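Local coordinates for protein malate dehydrogenase (Entamoeba histolytica, PDB 3I0P) that probably catalyses the NAD-dependent interconversion of malate and oxaloacetate, at residues A[147-159]-A[224-236]. Numbering follows the deposited sequence.
Sequences ARSSVAATFGDEP and NYPKGKAYLHPLG
Tyr231 reaches across into the 147-159 loop and is gripped at both its face and its hydroxyl. Ala152 CB lies over one ring face, 3.8 Å from the centroid, a CH-pi contact. Tyr231 OH donates to Asp157 OD1 at 2.9 Å, meeting the anti lone pair, with OD1 in the plane of the ring although the carboxylate is turned 72° from it. Pro159 CD approaches the ring edge near its plane. With CG tucked between the backbone N and the carbonyl carbon (chi1 52°), the ring projects across to Ala152 and Asp157.

Beside it the backbones form a single bridge, Val151 with Leu232. Leu232 N donates to Ser150 O at 2.7 Å, nearly straight at 175°. Ala152 N donates to Leu232 O at 3.0 Å. Farther along, Ser150 CB sits over one face of the Tyr225 ring, 4.3 Å from its centroid. Tyr225 CE2 lies above one face of the Arg148 guanidinium, toward its rim, the two planes steeply inclined; Arg148 NH2 pairs with Glu271.

In the second shell, Gly211 N also donates to Asp157 OD1, helping to fix the tyrosine's acceptor. A classic beta bulge sets Ser150 and Val151 together opposite Leu161, and Gly228, at positive phi, is the C-prime residue of a Schellman motif ending the helical turn after 218-224. The arrangement thus joins a bulged loop, whose Ala147 touches NAD, to strand 230-232 of a two-stranded antiparallel sheet, flanking the cofactor site.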
ATOM      1  N   ALA A 147      -4.441  -8.198 -12.995  1.00 21.57           N
ATOM      2  CA  ALA A 147      -5.331  -9.297 -13.343  1.00 22.74           C
ATOM      3  C   ALA A 147      -6.452  -8.753 -14.221  1.00 23.86           C
ATOM      4  O   ALA A 147      -6.579  -7.537 -14.366  1.00 24.33           O
ATOM      5  CB  ALA A 147      -5.893  -9.940 -12.082  1.00 22.47           C
ATOM      6  N   ARG A 148      -7.254  -9.639 -14.815  1.00 25.06           N
ATOM      7  CA  ARG A 148      -8.369  -9.215 -15.666  1.00 26.16           C
ATOM      8  C   ARG A 148      -9.359  -8.324 -14.911  1.00 26.36           C
ATOM      9  O   ARG A 148      -9.576  -8.506 -13.711  1.00 26.90           O
ATOM     10  CB  ARG A 148      -9.094 -10.419 -16.283  1.00 26.52           C
ATOM     11  CG  ARG A 148      -9.996 -11.198 -15.334  1.00 28.17           C
ATOM     12  CD  ARG A 148     -10.708 -12.337 -16.056  1.00 31.29           C
ATOM     13  NE  ARG A 148     -11.752 -11.861 -16.969  1.00 33.84           N
ATOM     14  CZ  ARG A 148     -12.639 -12.650 -17.582  1.00 34.75           C
ATOM     15  NH1 ARG A 148     -12.617 -13.969 -17.388  1.00 33.86           N
ATOM     16  NH2 ARG A 148     -13.552 -12.117 -18.394  1.00 34.01           N
ATOM     17  N   SER A 149      -9.938  -7.360 -15.622  1.00 26.43           N
ATOM     18  CA  SER A 149     -10.913  -6.432 -15.055  1.00 26.53           C
ATOM     19  C   SER A 149     -12.032  -7.130 -14.276  1.00 26.85           C
ATOM     20  O   SER A 149     -12.727  -8.011 -14.799  1.00 27.04           O
ATOM     21  CB  SER A 149     -11.507  -5.564 -16.159  1.00 26.32           C
ATOM     22  OG  SER A 149     -10.477  -5.016 -16.955  1.00 26.38           O
ATOM     23  N   SER A 150     -12.184  -6.724 -13.020  1.00 27.01           N
ATOM     24  CA  SER A 150     -13.257  -7.194 -12.154  1.00 27.20           C
ATOM     25  C   SER A 150     -13.715  -6.104 -11.180  1.00 27.11           C
ATOM     26  O   SER A 150     -14.793  -6.209 -10.590  1.00 27.29           O
ATOM     27  CB  SER A 150     -12.792  -8.423 -11.362  1.00 27.61           C
ATOM     28  OG  SER A 150     -11.848  -8.061 -10.360  1.00 28.33           O
ATOM     29  N   VAL A 151     -12.889  -5.069 -11.013  1.00 26.91           N
ATOM     30  CA  VAL A 151     -13.101  -4.036  -9.998  1.00 26.79           C
ATOM     31  C   VAL A 151     -13.434  -2.669 -10.623  1.00 27.07           C
ATOM     32  O   VAL A 151     -12.773  -2.230 -11.577  1.00 26.93           O
ATOM     33  CB  VAL A 151     -11.862  -3.929  -9.030  1.00 26.85           C
ATOM     34  CG1 VAL A 151     -12.076  -2.882  -7.933  1.00 25.40           C
ATOM     35  CG2 VAL A 151     -11.532  -5.284  -8.415  1.00 25.85           C
ATOM     36  N   ALA A 152     -14.459  -2.008 -10.078  1.00 27.15           N
ATOM     37  CA  ALA A 152     -14.841  -0.667 -10.524  1.00 27.61           C
ATOM     38  C   ALA A 152     -14.060   0.415  -9.798  1.00 27.81           C
ATOM     39  O   ALA A 152     -13.896   0.355  -8.574  1.00 27.99           O
ATOM     40  CB  ALA A 152     -16.326  -0.436 -10.329  1.00 27.43           C
ATOM     41  N   ALA A 153     -13.595   1.402 -10.560  1.00 27.98           N
ATOM     42  CA  ALA A 153     -13.034   2.643 -10.020  1.00 28.33           C
ATOM     43  C   ALA A 153     -14.035   3.322  -9.081  1.00 28.75           C
ATOM     44  O   ALA A 153     -15.209   2.938  -9.036  1.00 29.18           O
ATOM     45  CB  ALA A 153     -12.678   3.583 -11.155  1.00 28.08           C
ATOM     46  N   THR A 154     -13.575   4.322  -8.326  1.00 28.92           N
ATOM     47  CA  THR A 154     -14.477   5.112  -7.479  1.00 28.76           C
ATOM     48  C   THR A 154     -15.356   5.976  -8.381  1.00 28.82           C
ATOM     49  O   THR A 154     -14.846   6.720  -9.228  1.00 28.71           O
ATOM     50  CB  THR A 154     -13.710   5.983  -6.460  1.00 28.67           C
ATOM     51  OG1 THR A 154     -12.862   5.149  -5.665  1.00 28.34           O
ATOM     52  CG2 THR A 154     -14.669   6.718  -5.547  1.00 28.60           C
ATOM     53  N   PHE A 155     -16.673   5.849  -8.186  1.00 28.84           N
ATOM     54  CA  PHE A 155     -17.717   6.479  -9.023  1.00 28.84           C
ATOM     55  C   PHE A 155     -17.960   5.724 -10.337  1.00 29.02           C
ATOM     56  O   PHE A 155     -18.634   6.239 -11.236  1.00 29.22           O
ATOM     57  CB  PHE A 155     -17.453   7.979  -9.296  1.00 28.58           C
ATOM     58  CG  PHE A 155     -17.216   8.803  -8.053  1.00 28.45           C
ATOM     59  CD1 PHE A 155     -17.927   8.557  -6.875  1.00 28.03           C
ATOM     60  CD2 PHE A 155     -16.289   9.849  -8.071  1.00 28.13           C
ATOM     61  CE1 PHE A 155     -17.699   9.323  -5.727  1.00 27.92           C
ATOM     62  CE2 PHE A 155     -16.053  10.626  -6.931  1.00 27.82           C
ATOM     63  CZ  PHE A 155     -16.758  10.361  -5.756  1.00 28.06           C
ATOM     64  N   GLY A 156     -17.417   4.508 -10.437  1.00 29.01           N
ATOM     65  CA  GLY A 156     -17.500   3.703 -11.662  1.00 29.19           C
ATOM     66  C   GLY A 156     -18.617   2.684 -11.599  1.00 29.45           C
ATOM     67  O   GLY A 156     -19.036   2.281 -10.510  1.00 29.58           O
ATOM     68  N   ASP A 157     -19.104   2.270 -12.768  1.00 29.74           N
ATOM     69  CA  ASP A 157     -20.268   1.375 -12.874  1.00 29.90           C
ATOM     70  C   ASP A 157     -19.938   0.193 -13.792  1.00 30.01           C
ATOM     71  O   ASP A 157     -20.821  -0.391 -14.437  1.00 30.50           O
ATOM     72  CB  ASP A 157     -21.483   2.162 -13.397  1.00 29.90           C
ATOM     73  CG  ASP A 157     -22.825   1.531 -13.009  1.00 29.83           C
ATOM     74  OD1 ASP A 157     -22.909   0.887 -11.940  1.00 30.14           O
ATOM     75  OD2 ASP A 157     -23.804   1.689 -13.774  1.00 28.92           O
ATOM     76  N   GLU A 158     -18.659  -0.172 -13.814  1.00 29.83           N
ATOM     77  CA  GLU A 158     -18.105  -1.072 -14.819  1.00 29.58           C
ATOM     78  C   GLU A 158     -16.784  -1.664 -14.297  1.00 29.25           C
ATOM     79  O   GLU A 158     -15.958  -0.933 -13.756  1.00 29.12           O
ATOM     80  CB  GLU A 158     -17.852  -0.267 -16.098  1.00 29.58           C
ATOM     81  CG  GLU A 158     -17.608  -1.087 -17.361  1.00 30.68           C
ATOM     82  CD  GLU A 158     -17.028  -0.257 -18.515  1.00 31.35           C
ATOM     83  OE1 GLU A 158     -17.062   0.998 -18.463  1.00 30.12           O
ATOM     84  OE2 GLU A 158     -16.535  -0.876 -19.484  1.00 32.20           O
ATOM     85  N   PRO A 159     -16.587  -2.994 -14.434  1.00 29.02           N
ATOM     86  CA  PRO A 159     -15.292  -3.581 -14.065  1.00 28.52           C
ATOM     87  C   PRO A 159     -14.176  -3.107 -14.997  1.00 28.14           C
ATOM     88  O   PRO A 159     -14.311  -3.220 -16.223  1.00 28.39           O
ATOM     89  CB  PRO A 159     -15.519  -5.086 -14.243  1.00 28.50           C
ATOM     90  CG  PRO A 159     -16.655  -5.195 -15.195  1.00 28.94           C
ATOM     91  CD  PRO A 159     -17.539  -4.016 -14.906  1.00 28.93           C
ATOM     92  N   ASN A 224     -21.739 -12.041 -14.462  1.00 43.83           N
ATOM     93  CA  ASN A 224     -21.978 -10.732 -15.066  1.00 42.63           C
ATOM     94  C   ASN A 224     -20.746  -9.842 -15.202  1.00 42.23           C
ATOM     95  O   ASN A 224     -20.715  -8.966 -16.074  1.00 42.28           O
ATOM     96  CB  ASN A 224     -23.093  -9.996 -14.321  1.00 42.58           C
ATOM     97  CG  ASN A 224     -24.454 -10.660 -14.494  1.00 41.81           C
ATOM     98  OD1 ASN A 224     -24.932 -10.838 -15.612  1.00 41.22           O
ATOM     99  ND2 ASN A 224     -25.085 -11.019 -13.384  1.00 40.91           N
ATOM    100  N   TYR A 225     -19.735 -10.061 -14.354  1.00 41.54           N
ATOM    101  CA  TYR A 225     -18.508  -9.252 -14.415  1.00 40.71           C
ATOM    102  C   TYR A 225     -17.713  -9.466 -15.708  1.00 40.83           C
ATOM    103  O   TYR A 225     -17.145  -8.501 -16.227  1.00 40.80           O
ATOM    104  CB  TYR A 225     -17.632  -9.372 -13.142  1.00 40.28           C
ATOM    105  CG  TYR A 225     -16.471 -10.355 -13.200  1.00 38.66           C
ATOM    106  CD1 TYR A 225     -16.516 -11.559 -12.489  1.00 36.92           C
ATOM    107  CD2 TYR A 225     -15.313 -10.071 -13.943  1.00 36.63           C
ATOM    108  CE1 TYR A 225     -15.458 -12.465 -12.533  1.00 34.74           C
ATOM    109  CE2 TYR A 225     -14.251 -10.977 -13.993  1.00 35.62           C
ATOM    110  CZ  TYR A 225     -14.334 -12.171 -13.285  1.00 35.05           C
ATOM    111  OH  TYR A 225     -13.295 -13.071 -13.325  1.00 34.67           O
ATOM    112  N   PRO A 226     -17.671 -10.714 -16.241  1.00 40.76           N
ATOM    113  CA  PRO A 226     -17.018 -10.867 -17.551  1.00 40.72           C
ATOM    114  C   PRO A 226     -17.829 -10.235 -18.676  1.00 40.63           C
ATOM    115  O   PRO A 226     -17.265  -9.912 -19.720  1.00 40.69           O
ATOM    116  CB  PRO A 226     -16.925 -12.391 -17.735  1.00 40.72           C
ATOM    117  CG  PRO A 226     -17.069 -12.956 -16.361  1.00 40.55           C
ATOM    118  CD  PRO A 226     -18.015 -12.026 -15.662  1.00 40.64           C
ATOM    119  N   LYS A 227     -19.132 -10.054 -18.452  1.00 40.68           N
ATOM    120  CA  LYS A 227     -20.022  -9.369 -19.404  1.00 40.85           C
ATOM    121  C   LYS A 227     -19.961  -7.833 -19.272  1.00 40.58           C
ATOM    122  O   LYS A 227     -20.598  -7.103 -20.048  1.00 40.57           O
ATOM    123  CB  LYS A 227     -21.480  -9.824 -19.217  1.00 40.99           C
ATOM    124  CG  LYS A 227     -21.778 -11.300 -19.478  1.00 41.75           C
ATOM    125  CD  LYS A 227     -23.245 -11.602 -19.116  1.00 43.56           C
ATOM    126  CE  LYS A 227     -23.719 -12.976 -19.607  1.00 44.69           C
ATOM    127  NZ  LYS A 227     -23.288 -14.087 -18.705  1.00 44.89           N
ATOM    128  N   GLY A 228     -19.215  -7.348 -18.276  1.00 40.09           N
ATOM    129  CA  GLY A 228     -19.140  -5.914 -17.976  1.00 39.14           C
ATOM    130  C   GLY A 228     -20.388  -5.367 -17.298  1.00 38.60           C
ATOM    131  O   GLY A 228     -20.632  -4.157 -17.327  1.00 38.59           O
ATOM    132  N   LYS A 229     -21.170  -6.251 -16.677  1.00 37.95           N
ATOM    133  CA  LYS A 229     -22.456  -5.869 -16.078  1.00 37.54           C
ATOM    134  C   LYS A 229     -22.510  -6.043 -14.545  1.00 36.97           C
ATOM    135  O   LYS A 229     -23.557  -5.833 -13.929  1.00 37.19           O
ATOM    136  CB  LYS A 229     -23.633  -6.589 -16.776  1.00 37.58           C
ATOM    137  N   ALA A 230     -21.382  -6.427 -13.949  1.00 36.09           N
ATOM    138  CA  ALA A 230     -21.201  -6.441 -12.489  1.00 35.21           C
ATOM    139  C   ALA A 230     -19.734  -6.181 -12.165  1.00 34.62           C
ATOM    140  O   ALA A 230     -18.874  -6.277 -13.045  1.00 34.55           O
ATOM    141  CB  ALA A 230     -21.645  -7.762 -11.890  1.00 35.16           C
ATOM    142  N   TYR A 231     -19.448  -5.862 -10.904  1.00 33.74           N
ATOM    143  CA  TYR A 231     -18.091  -5.496 -10.501  1.00 32.90           C
ATOM    144  C   TYR A 231     -17.855  -5.592  -8.993  1.00 32.33           C
ATOM    145  O   TYR A 231     -18.798  -5.500  -8.199  1.00 32.10           O
ATOM    146  CB  TYR A 231     -17.762  -4.082 -10.999  1.00 33.10           C
ATOM    147  CG  TYR A 231     -18.792  -3.042 -10.614  1.00 33.43           C
ATOM    148  CD1 TYR A 231     -18.819  -2.501  -9.321  1.00 33.20           C
ATOM    149  CD2 TYR A 231     -19.741  -2.602 -11.532  1.00 33.68           C
ATOM    150  CE1 TYR A 231     -19.762  -1.551  -8.959  1.00 33.73           C
ATOM    151  CE2 TYR A 231     -20.694  -1.651 -11.176  1.00 34.45           C
ATOM    152  CZ  TYR A 231     -20.696  -1.126  -9.889  1.00 34.27           C
ATOM    153  OH  TYR A 231     -21.630  -0.180  -9.529  1.00 34.22           O
ATOM    154  N   LEU A 232     -16.591  -5.795  -8.615  1.00 31.73           N
ATOM    155  CA  LEU A 232     -16.147  -5.745  -7.215  1.00 31.05           C
ATOM    156  C   LEU A 232     -15.783  -4.310  -6.802  1.00 30.62           C
ATOM    157  O   LEU A 232     -15.391  -3.492  -7.640  1.00 30.39           O
ATOM    158  CB  LEU A 232     -14.928  -6.640  -7.023  1.00 31.05           C
ATOM    159  CG  LEU A 232     -15.073  -8.159  -7.098  1.00 30.89           C
ATOM    160  CD1 LEU A 232     -13.808  -8.767  -7.639  1.00 30.77           C
ATOM    161  CD2 LEU A 232     -15.387  -8.730  -5.740  1.00 30.82           C
ATOM    162  N   HIS A 233     -15.917  -4.010  -5.513  1.00 30.22           N
ATOM    163  CA  HIS A 233     -15.512  -2.699  -4.977  1.00 29.87           C
ATOM    164  C   HIS A 233     -14.071  -2.718  -4.489  1.00 29.37           C
ATOM    165  O   HIS A 233     -13.586  -3.757  -4.031  1.00 29.60           O
ATOM    166  CB  HIS A 233     -16.429  -2.259  -3.833  1.00 29.85           C
ATOM    167  CG  HIS A 233     -17.855  -2.068  -4.248  1.00 30.23           C
ATOM    168  ND1 HIS A 233     -18.253  -1.061  -5.103  1.00 30.47           N
ATOM    169  CD2 HIS A 233     -18.972  -2.768  -3.942  1.00 29.66           C
ATOM    170  CE1 HIS A 233     -19.556  -1.145  -5.297  1.00 30.64           C
ATOM    171  NE2 HIS A 233     -20.016  -2.171  -4.604  1.00 30.34           N
ATOM    172  N   PRO A 234     -13.381  -1.568  -4.573  1.00 28.73           N
ATOM    173  CA  PRO A 234     -12.050  -1.476  -3.977  1.00 28.44           C
ATOM    174  C   PRO A 234     -12.127  -1.519  -2.452  1.00 28.15           C
ATOM    175  O   PRO A 234     -13.203  -1.310  -1.881  1.00 27.95           O
ATOM    176  CB  PRO A 234     -11.560  -0.090  -4.422  1.00 28.40           C
ATOM    177  CG  PRO A 234     -12.522   0.371  -5.478  1.00 28.36           C
ATOM    178  CD  PRO A 234     -13.808  -0.292  -5.166  1.00 28.50           C
ATOM    179  N   LEU A 235     -11.003  -1.795  -1.797  1.00 27.98           N
ATOM    180  CA  LEU A 235     -10.909  -1.564  -0.353  1.00 27.90           C
ATOM    181  C   LEU A 235     -11.354  -0.116  -0.029  1.00 27.97           C
ATOM    182  O   LEU A 235     -10.843   0.857  -0.597  1.00 27.59           O
ATOM    183  CB  LEU A 235      -9.499  -1.868   0.163  1.00 27.46           C
ATOM    184  CG  LEU A 235      -9.135  -1.554   1.618  1.00 27.00           C
ATOM    185  CD1 LEU A 235      -9.931  -2.398   2.611  1.00 26.03           C
ATOM    186  CD2 LEU A 235      -7.637  -1.719   1.845  1.00 26.47           C
ATOM    187  N   GLY A 236     -12.343   0.007   0.848  1.00 28.03           N
ATOM    188  CA  GLY A 236     -12.952   1.300   1.131  1.00 28.48           C
ATOM    189  C   GLY A 236     -14.355   1.426   0.560  1.00 28.64           C
ATOM    190  O   GLY A 236     -15.032   2.430   0.786  1.00 28.96           O
TER
HETATM  191  O   HOH W   1     -16.257   1.151  -6.685  1.00 38.09           O